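Long-range contacts in argininosuccinate lyase (Chelativorans sp., PDB 6RXA), which is a C-N lyase of the aspartase/fumarase superfamily, known as EDDS lyase, and probably cleaves argininosuccinate to fumarate and arginine: residues T9-T15 against A274-T279; S216-G220 against A482-L486; W235-A239 against I309-L313; E387-V392 against A414-Q418. The protein carries 2 engineered substitutions. Residue numbers count along the deposited sequence, not the author numbering.

Interaction 1: residues T9-T15 against A274-T279; sequences TRIGRAT and ASFAGT
Residues 9-15 form an irregular loop. A type II' beta turn runs from Ile11 to Ala14, with Gly12 at phi/psi 55/-129 and the Ala14 N to Ile11 O bond at 2.9 Å. Arg10 and Ala14 are each the centre of an inverse gamma turn. Residues 274-279 begin with a short 3-10 segment at Ala274-Ser275 and then extend from Ala277 to Thr279. The CA atoms come closest at Ala14 and Gly278, 5.0 Å apart, and Thr15 CA lies 6.2 Å from Ala274 CA. Arg10 starts away from the partner, but its m, m, m chain folds back. Arg10 NH1 donates to Ala277 O at 2.7 Å. Arg10 NH2 donates to Ala274 O at 2.9 Å and to Thr15 O at 2.8 Å, so one guanidinium ties both loops. Gly278 and Thr279 open the signature loop of the superfamily, whose Ser280, Ser281, Lys286 and Asn288 bind succinate in another structure of this protein; that ligand is absent from this chain. Thr279, chi1 t, turns its CG2 inward, 3.3 Å from Ile11 O, 3.8 Å from Ile11 CG1 and 3.9 Å from Ala14 CB. Its OG1 also bonds Lys286 O. One water accepts from Thr279 N (2.9 Å) and donates to Thr9 O (2.8 Å). A second accepts from Arg13 N (2.8 Å) and donates to Thr279 OG1 (2.8 Å). Thr15 OG1 sits 3.5 Å from Ala274 CB.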
# COMPACT_ATOMS: atom_id res chain seq x y z
N THR A 9 -13.51 -22.87 -23.71
CA THR A 9 -13.36 -21.45 -23.98
C THR A 9 -12.93 -21.16 -25.41
O THR A 9 -12.98 -20.00 -25.83
CB THR A 9 -12.37 -20.78 -23.02
OG1 THR A 9 -11.03 -21.18 -23.34
CG2 THR A 9 -12.68 -21.08 -21.57
N ARG A 10 -12.52 -22.18 -26.17
CA ARG A 10 -12.03 -21.99 -27.54
C ARG A 10 -13.19 -22.17 -28.52
O ARG A 10 -13.36 -23.18 -29.19
CB ARG A 10 -10.88 -22.94 -27.84
CG ARG A 10 -9.76 -22.89 -26.82
CD ARG A 10 -9.24 -21.49 -26.56
NE ARG A 10 -8.61 -20.90 -27.73
CZ ARG A 10 -8.08 -19.68 -27.76
NH1 ARG A 10 -8.14 -18.90 -26.68
NH2 ARG A 10 -7.53 -19.22 -28.87
N ILE A 11 -14.03 -21.13 -28.55
CA ILE A 11 -15.20 -21.07 -29.41
C ILE A 11 -15.11 -19.79 -30.22
O ILE A 11 -14.41 -18.85 -29.85
CB ILE A 11 -16.50 -21.08 -28.59
CG1 ILE A 11 -16.57 -19.87 -27.64
CG2 ILE A 11 -16.62 -22.37 -27.80
CD1 ILE A 11 -17.86 -19.78 -26.82
N GLY A 12 -15.85 -19.76 -31.33
CA GLY A 12 -15.93 -18.54 -32.14
C GLY A 12 -14.56 -18.04 -32.55
O GLY A 12 -13.73 -18.79 -33.07
N ARG A 13 -14.30 -16.75 -32.30
CA ARG A 13 -13.04 -16.14 -32.69
C ARG A 13 -11.84 -16.60 -31.86
O ARG A 13 -10.71 -16.25 -32.19
CB ARG A 13 -13.14 -14.61 -32.62
CG ARG A 13 -14.19 -14.05 -33.56
CD ARG A 13 -14.05 -12.54 -33.71
NE ARG A 13 -12.79 -12.19 -34.36
CZ ARG A 13 -12.30 -10.96 -34.41
NH1 ARG A 13 -12.95 -9.95 -33.85
NH2 ARG A 13 -11.15 -10.74 -35.03
N ALA A 14 -12.06 -17.37 -30.78
CA ALA A 14 -10.95 -17.94 -30.01
C ALA A 14 -10.60 -19.28 -30.64
O ALA A 14 -10.98 -20.35 -30.17
CB ALA A 14 -11.34 -18.09 -28.55
N THR A 15 -9.86 -19.20 -31.74
CA THR A 15 -9.56 -20.38 -32.54
C THR A 15 -8.30 -21.06 -32.02
O THR A 15 -7.41 -20.44 -31.43
CB THR A 15 -9.36 -19.98 -34.00
OG1 THR A 15 -8.29 -19.03 -34.10
CG2 THR A 15 -10.64 -19.38 -34.57
N ALA A 274 -4.03 -15.40 -32.16
CA ALA A 274 -5.22 -16.07 -31.67
C ALA A 274 -4.97 -16.87 -30.40
O ALA A 274 -5.85 -16.96 -29.54
CB ALA A 274 -5.74 -17.04 -32.75
N SER A 275 -3.77 -17.44 -30.27
CA SER A 275 -3.45 -18.28 -29.12
C SER A 275 -3.26 -17.48 -27.83
O SER A 275 -3.10 -18.08 -26.77
CB SER A 275 -2.18 -19.09 -29.40
OG SER A 275 -1.02 -18.28 -29.52
N PHE A 276 -3.29 -16.15 -27.91
CA PHE A 276 -3.18 -15.29 -26.74
C PHE A 276 -4.43 -14.45 -26.51
O PHE A 276 -4.41 -13.54 -25.67
CB PHE A 276 -1.92 -14.42 -26.82
CG PHE A 276 -0.67 -15.18 -26.53
CD1 PHE A 276 -0.31 -15.45 -25.22
CD2 PHE A 276 0.10 -15.71 -27.55
CE1 PHE A 276 0.81 -16.19 -24.93
CE2 PHE A 276 1.23 -16.45 -27.26
CZ PHE A 276 1.58 -16.69 -25.95
N ALA A 277 -5.52 -14.77 -27.19
CA ALA A 277 -6.77 -14.05 -27.04
C ALA A 277 -7.89 -15.03 -26.73
O ALA A 277 -7.82 -16.22 -27.06
CB ALA A 277 -7.13 -13.30 -28.33
N GLY A 278 -8.93 -14.51 -26.09
CA GLY A 278 -10.15 -15.27 -25.86
C GLY A 278 -11.34 -14.62 -26.52
O GLY A 278 -11.18 -13.74 -27.37
N THR A 279 -12.55 -15.04 -26.16
CA THR A 279 -13.75 -14.41 -26.69
C THR A 279 -14.77 -14.30 -25.56
O THR A 279 -14.45 -14.54 -24.40
CB THR A 279 -14.26 -15.15 -27.93
OG1 THR A 279 -15.28 -14.37 -28.57
CG2 THR A 279 -14.82 -16.52 -27.56
O HOH W 1 -12.29 -17.52 -24.68
O HOH W 2 -16.39 -15.44 -30.90

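Interaction 2: residues S216-G220 against A482-L486; sequences SALLG and AKQTL
A Schellman motif ends helix 212-218, and this helix end packs on the long C-terminal helix 451-500. The helical angles stop at Leu219. Gly220 is the C-prime residue (phi/psi 79/7), a region that a residue without a side chain enters easily. Gly220 N bonds Ala217 O at 3.1 Å, and Phe221 N bonds Ser216 O. Residues 482-486 stay helical, with Leu486 N on Ala482 O at 3.0 Å. The closest CA pair is Gly220 and Ala482, at 5.2 Å. No hydrogen bond crosses between the segments, so the contact rests on apolar packing. Ala482 points its methyl at the helix end. Ala482 CB lies 3.6 Å from Gly220 N and 3.6 Å from Ala217 O. A single-carbon side chain lets the backbones approach this closely. Leu218, rotamer m,t, starts sideways and reaches across with its tip; its CD2 is 4.2 Å from Thr485 CG2. Leu486 takes the t,p rotamer and points toward the turn, with its CB 3.9 Å from Leu218 O. Helix 35-56 flanks the contact, touching Leu218, Leu219 and Leu486. The leucines meet through their methyls: Leu218 CD2 is 4.2 Å from Leu486 CD1, and Leu219 CD2 is 4.3 Å from Leu486 CD2.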
# COMPACT_ATOMS: atom_id res chain seq x y z
N SER A 216 27.25 -23.30 5.58
CA SER A 216 26.96 -22.37 4.50
C SER A 216 27.41 -22.93 3.16
O SER A 216 26.64 -22.95 2.19
CB SER A 216 27.67 -21.05 4.80
OG SER A 216 27.46 -20.09 3.78
N ALA A 217 28.64 -23.45 3.09
CA ALA A 217 29.15 -24.00 1.84
C ALA A 217 28.36 -25.22 1.40
O ALA A 217 28.07 -25.38 0.20
CB ALA A 217 30.63 -24.35 2.03
N LEU A 218 28.01 -26.10 2.34
CA LEU A 218 27.26 -27.30 1.99
C LEU A 218 25.90 -26.97 1.40
O LEU A 218 25.34 -27.78 0.64
CB LEU A 218 27.10 -28.15 3.25
CG LEU A 218 28.35 -28.94 3.68
CD1 LEU A 218 28.15 -29.48 5.09
CD2 LEU A 218 28.62 -30.05 2.68
N LEU A 219 25.34 -25.80 1.74
CA LEU A 219 24.02 -25.38 1.29
C LEU A 219 24.10 -24.37 0.15
O LEU A 219 23.08 -23.77 -0.21
CB LEU A 219 23.21 -24.81 2.45
CG LEU A 219 22.88 -25.85 3.53
CD1 LEU A 219 22.40 -25.16 4.78
CD2 LEU A 219 21.82 -26.84 3.05
N GLY A 220 25.28 -24.15 -0.42
CA GLY A 220 25.41 -23.30 -1.59
C GLY A 220 25.41 -21.81 -1.35
O GLY A 220 25.37 -21.04 -2.32
N ALA A 482 27.08 -27.68 -4.95
CA ALA A 482 26.98 -27.82 -3.51
C ALA A 482 26.01 -28.93 -3.14
O ALA A 482 26.28 -29.71 -2.22
CB ALA A 482 26.52 -26.50 -2.88
N LYS A 483 24.88 -29.01 -3.83
CA LYS A 483 23.90 -30.04 -3.50
C LYS A 483 24.49 -31.43 -3.73
O LYS A 483 24.23 -32.35 -2.95
CB LYS A 483 22.61 -29.82 -4.29
CG LYS A 483 21.47 -30.70 -3.82
CD LYS A 483 20.15 -30.31 -4.49
CE LYS A 483 19.00 -31.15 -3.95
NZ LYS A 483 17.70 -30.84 -4.58
N GLN A 484 25.33 -31.59 -4.76
CA GLN A 484 25.96 -32.89 -5.00
C GLN A 484 27.01 -33.20 -3.93
O GLN A 484 27.12 -34.35 -3.48
CB GLN A 484 26.57 -32.94 -6.40
CG GLN A 484 26.94 -34.35 -6.85
CD GLN A 484 25.74 -35.28 -6.91
OE1 GLN A 484 24.79 -35.05 -7.66
NE2 GLN A 484 25.76 -36.32 -6.09
N THR A 485 27.79 -32.19 -3.53
CA THR A 485 28.76 -32.39 -2.45
C THR A 485 28.07 -32.86 -1.18
O THR A 485 28.55 -33.79 -0.51
CB THR A 485 29.53 -31.09 -2.18
OG1 THR A 485 30.36 -30.76 -3.31
CG2 THR A 485 30.42 -31.23 -0.94
N LEU A 486 26.95 -32.23 -0.83
CA LEU A 486 26.20 -32.64 0.36
C LEU A 486 25.68 -34.06 0.21
O LEU A 486 25.80 -34.88 1.13
CB LEU A 486 25.04 -31.66 0.58
CG LEU A 486 24.14 -31.92 1.79
CD1 LEU A 486 24.98 -32.06 3.06
CD2 LEU A 486 23.11 -30.81 1.91

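Interaction 3: residues W235-A239 against I309-L313; sequences WDHVA and ILTSL
Trp235 (chi1 t, chi2 -112°) packs its CB and indole edge against Leu313 and Ile309. Trp235 CB lies 3.7 Å from Leu313 CD2, and Ile309 CG2 meets the ring edge 4.0 Å from Trp235 CD1. Trp235 is the N-cap residue of helix 236-262, and Val238 N bonds Trp235 O at 3.0 Å. Residues 309-313 are continuous helix. The CA atoms of Ala239 and Ile309 are 5.9 Å apart, while those of Trp235 and Leu313 are 7.9 Å apart. Ala239 allows the closer approach. Ala239 CB touches Ile309 CG2 at 3.8 Å and Leu310 CD2 at 4.0 Å. The m,t rotamer of Ile309 places its CD1 3.9 Å from Val238 CG1. No hydrogen bond crosses; Trp235 NE1 instead bonds Val325 O, and Arg324 makes a cation-pi contact with the indole. Every touching residue is buried. Neighbouring subunits pack nearby, with Thr311 OG1 bonded to Thr311 OG1 of the second subunit. Such apolar helix packing belongs to the central helical bundle of the tetramer, characteristic of the aspartase/fumarase superfamily.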
# COMPACT_ATOMS: atom_id res chain seq x y z
N TRP A 235 15.05 -9.36 7.63
CA TRP A 235 13.94 -9.66 6.73
C TRP A 235 13.93 -8.71 5.55
O TRP A 235 13.00 -8.75 4.73
CB TRP A 235 12.63 -9.53 7.50
CG TRP A 235 11.48 -10.39 7.03
CD1 TRP A 235 10.34 -9.98 6.44
CD2 TRP A 235 11.36 -11.80 7.20
NE1 TRP A 235 9.50 -11.05 6.21
CE2 TRP A 235 10.12 -12.19 6.67
CE3 TRP A 235 12.20 -12.78 7.73
CZ2 TRP A 235 9.69 -13.51 6.64
CZ3 TRP A 235 11.77 -14.10 7.72
CH2 TRP A 235 10.53 -14.45 7.17
N ASP A 236 14.93 -7.82 5.44
CA ASP A 236 14.85 -6.79 4.42
C ASP A 236 14.93 -7.39 3.02
O ASP A 236 14.39 -6.82 2.07
CB ASP A 236 15.97 -5.76 4.58
CG ASP A 236 15.77 -4.83 5.76
OD1 ASP A 236 14.79 -4.99 6.53
OD2 ASP A 236 16.61 -3.90 5.88
N HIS A 237 15.63 -8.53 2.88
CA HIS A 237 15.71 -9.24 1.60
C HIS A 237 14.35 -9.73 1.14
O HIS A 237 14.10 -9.83 -0.07
CB HIS A 237 16.69 -10.41 1.72
CG HIS A 237 16.34 -11.39 2.80
ND1 HIS A 237 16.41 -11.06 4.14
CD2 HIS A 237 15.94 -12.68 2.75
CE1 HIS A 237 16.05 -12.11 4.87
NE2 HIS A 237 15.78 -13.11 4.05
N VAL A 238 13.45 -10.05 2.07
CA VAL A 238 12.10 -10.47 1.70
C VAL A 238 11.31 -9.28 1.16
O VAL A 238 10.64 -9.37 0.12
CB VAL A 238 11.41 -11.14 2.91
CG1 VAL A 238 10.04 -11.65 2.55
CG2 VAL A 238 12.28 -12.28 3.45
N ALA A 239 11.38 -8.15 1.87
CA ALA A 239 10.77 -6.92 1.37
C ALA A 239 11.35 -6.54 0.01
O ALA A 239 10.60 -6.14 -0.89
CB ALA A 239 10.99 -5.79 2.38
N ILE A 309 4.46 -7.03 3.84
CA ILE A 309 5.78 -7.29 4.41
C ILE A 309 6.31 -6.04 5.10
O ILE A 309 6.73 -6.08 6.26
CB ILE A 309 6.74 -7.80 3.32
CG1 ILE A 309 6.33 -9.17 2.81
CG2 ILE A 309 8.15 -7.87 3.89
CD1 ILE A 309 6.92 -9.52 1.44
N LEU A 310 6.28 -4.90 4.39
CA LEU A 310 6.79 -3.66 4.98
C LEU A 310 5.98 -3.22 6.19
O LEU A 310 6.54 -2.72 7.17
CB LEU A 310 6.85 -2.54 3.95
CG LEU A 310 8.02 -2.61 2.98
CD1 LEU A 310 7.77 -1.66 1.81
CD2 LEU A 310 9.35 -2.32 3.64
N THR A 311 4.65 -3.38 6.14
CA THR A 311 3.85 -3.07 7.32
C THR A 311 4.31 -3.89 8.51
O THR A 311 4.46 -3.38 9.63
CB THR A 311 2.37 -3.32 7.04
OG1 THR A 311 1.90 -2.37 6.08
CG2 THR A 311 1.54 -3.16 8.29
N SER A 312 4.53 -5.19 8.30
CA SER A 312 4.92 -6.06 9.40
C SER A 312 6.27 -5.65 9.99
O SER A 312 6.46 -5.71 11.21
CB SER A 312 4.89 -7.54 8.98
OG SER A 312 6.01 -7.92 8.20
N LEU A 313 7.21 -5.20 9.15
CA LEU A 313 8.51 -4.80 9.66
C LEU A 313 8.42 -3.48 10.41
O LEU A 313 9.11 -3.28 11.41
CB LEU A 313 9.52 -4.71 8.52
CG LEU A 313 9.83 -6.04 7.82
CD1 LEU A 313 10.89 -5.86 6.75
CD2 LEU A 313 10.25 -7.09 8.85

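Interaction 4: residues E387-V392 against A414-Q418; sequences EIVAHV and AAVAQ
His391 takes chi1 t and chi2 109°, which brings its ring over the Ala414-Ala417 turn of helix 408-419. Ala414 O lies over one ring face, His391 CD2 is 3.6 Å from Ala414 CB, and His391 NE2 is 3.6 Å from Ala417 CB. Gln418, rotamer t,p with chi3 38°, folds back so that its OE1 accepts from His391 ND1 at 3.0 Å. Gln418 NE2 sits 3.7 Å from Glu387 CG. Glu387 is t,p, and its OE1 bonds Gly12 N of the second subunit. Both segments are helical, and their axes cross at 115° with a closest approach of 8.6 Å. The nearest CA pairs are Ile388-Ala415 (5.5 Å) and Val392-Ala414 (5.6 Å). Ala414 CB packs on Val392 CG2 (3.4 Å, chi1 t), Ile388 O (3.7 Å) and Ile388 CG2 (4.2 Å, m,t). Ile388 CG2 also meets Ala415 CB at 4.2 Å. This joins helices 382-399 and 408-419, within the argininosuccinate lyase C-terminal family region. The chemistry is an alanine-lined apolar contact with one polar bond near its exposed edge, and that bond requires a proton on His391 ND1.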
# COMPACT_ATOMS: atom_id res chain seq x y z
N GLU A 387 4.46 28.12 -33.13
CA GLU A 387 3.16 28.76 -33.27
C GLU A 387 2.65 28.71 -34.70
O GLU A 387 1.45 28.53 -34.93
CB GLU A 387 3.24 30.21 -32.78
CG GLU A 387 1.90 30.84 -32.42
CD GLU A 387 1.21 30.16 -31.24
OE1 GLU A 387 -0.01 29.94 -31.31
OE2 GLU A 387 1.89 29.85 -30.24
N ILE A 388 3.54 28.88 -35.68
CA ILE A 388 3.13 28.77 -37.08
C ILE A 388 2.62 27.36 -37.37
O ILE A 388 1.56 27.17 -37.97
CB ILE A 388 4.29 29.13 -38.02
CG1 ILE A 388 4.66 30.61 -37.90
CG2 ILE A 388 3.89 28.79 -39.46
CD1 ILE A 388 5.96 30.95 -38.63
N VAL A 389 3.39 26.35 -36.96
CA VAL A 389 2.99 24.98 -37.27
C VAL A 389 1.74 24.57 -36.51
O VAL A 389 0.91 23.82 -37.04
CB VAL A 389 4.17 24.02 -37.07
CG1 VAL A 389 3.72 22.57 -37.29
CG2 VAL A 389 5.33 24.39 -38.00
N ALA A 390 1.54 25.04 -35.29
CA ALA A 390 0.27 24.74 -34.62
C ALA A 390 -0.90 25.27 -35.45
O ALA A 390 -1.95 24.60 -35.54
CB ALA A 390 0.25 25.34 -33.22
N HIS A 391 -0.75 26.45 -36.05
CA HIS A 391 -1.80 27.00 -36.90
C HIS A 391 -2.01 26.14 -38.13
O HIS A 391 -3.14 25.92 -38.57
CB HIS A 391 -1.45 28.44 -37.29
CG HIS A 391 -2.56 29.19 -37.97
ND1 HIS A 391 -3.25 30.21 -37.35
CD2 HIS A 391 -3.09 29.07 -39.21
CE1 HIS A 391 -4.17 30.68 -38.18
NE2 HIS A 391 -4.09 30.01 -39.31
N VAL A 392 -0.92 25.61 -38.70
CA VAL A 392 -1.05 24.68 -39.81
C VAL A 392 -1.94 23.51 -39.40
O VAL A 392 -2.87 23.13 -40.12
CB VAL A 392 0.33 24.19 -40.28
CG1 VAL A 392 0.16 23.04 -41.25
CG2 VAL A 392 1.12 25.35 -40.92
N ALA A 414 -0.57 29.94 -42.97
CA ALA A 414 -0.41 29.93 -41.53
C ALA A 414 0.64 30.94 -41.09
O ALA A 414 0.45 31.64 -40.09
CB ALA A 414 -0.00 28.53 -41.07
N ALA A 415 1.76 31.01 -41.81
CA ALA A 415 2.77 32.00 -41.47
C ALA A 415 2.19 33.40 -41.57
O ALA A 415 2.42 34.24 -40.69
CB ALA A 415 3.98 31.83 -42.39
N VAL A 416 1.39 33.65 -42.61
CA VAL A 416 0.79 34.97 -42.79
C VAL A 416 -0.24 35.24 -41.70
O VAL A 416 -0.24 36.31 -41.07
CB VAL A 416 0.18 35.10 -44.20
CG1 VAL A 416 -0.76 36.31 -44.29
CG2 VAL A 416 1.28 35.19 -45.25
N ALA A 417 -1.13 34.27 -41.44
CA ALA A 417 -2.18 34.46 -40.45
C ALA A 417 -1.60 34.70 -39.06
O ALA A 417 -2.16 35.47 -38.28
CB ALA A 417 -3.10 33.24 -40.42
N GLN A 418 -0.48 34.06 -38.75
CA GLN A 418 0.09 34.13 -37.41
C GLN A 418 1.19 35.17 -37.28
O GLN A 418 1.54 35.55 -36.16
CB GLN A 418 0.67 32.75 -37.05
CG GLN A 418 0.68 32.45 -35.57
CD GLN A 418 -0.71 32.45 -34.97
OE1 GLN A 418 -1.68 32.00 -35.59
NE2 GLN A 418 -0.83 32.97 -33.75

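Overall arrangement
Interaction 3 is the fully buried contact, set in the helical bundle near several subunits and essentially apolar, with no hydrogen bond across its segments. Interactions 1, 2 and 4 are partly buried. Interaction 2 is also apolar, but it lies on a helix end that no other chain touches, and its chain loop encloses interactions 3 and 4. Interaction 1 joins loops rather than helices, through arginine bonds and waters. Interaction 4 mixes apolar packing with one histidine bond. Within the chain, interactions 1 and 4 have centres 49 Å apart, yet both touch the second subunit: Gly12 N bonds Glu387 OE1 of that subunit, and conversely. Interactions 2 and 4 lie on opposite sides of the chain's centre.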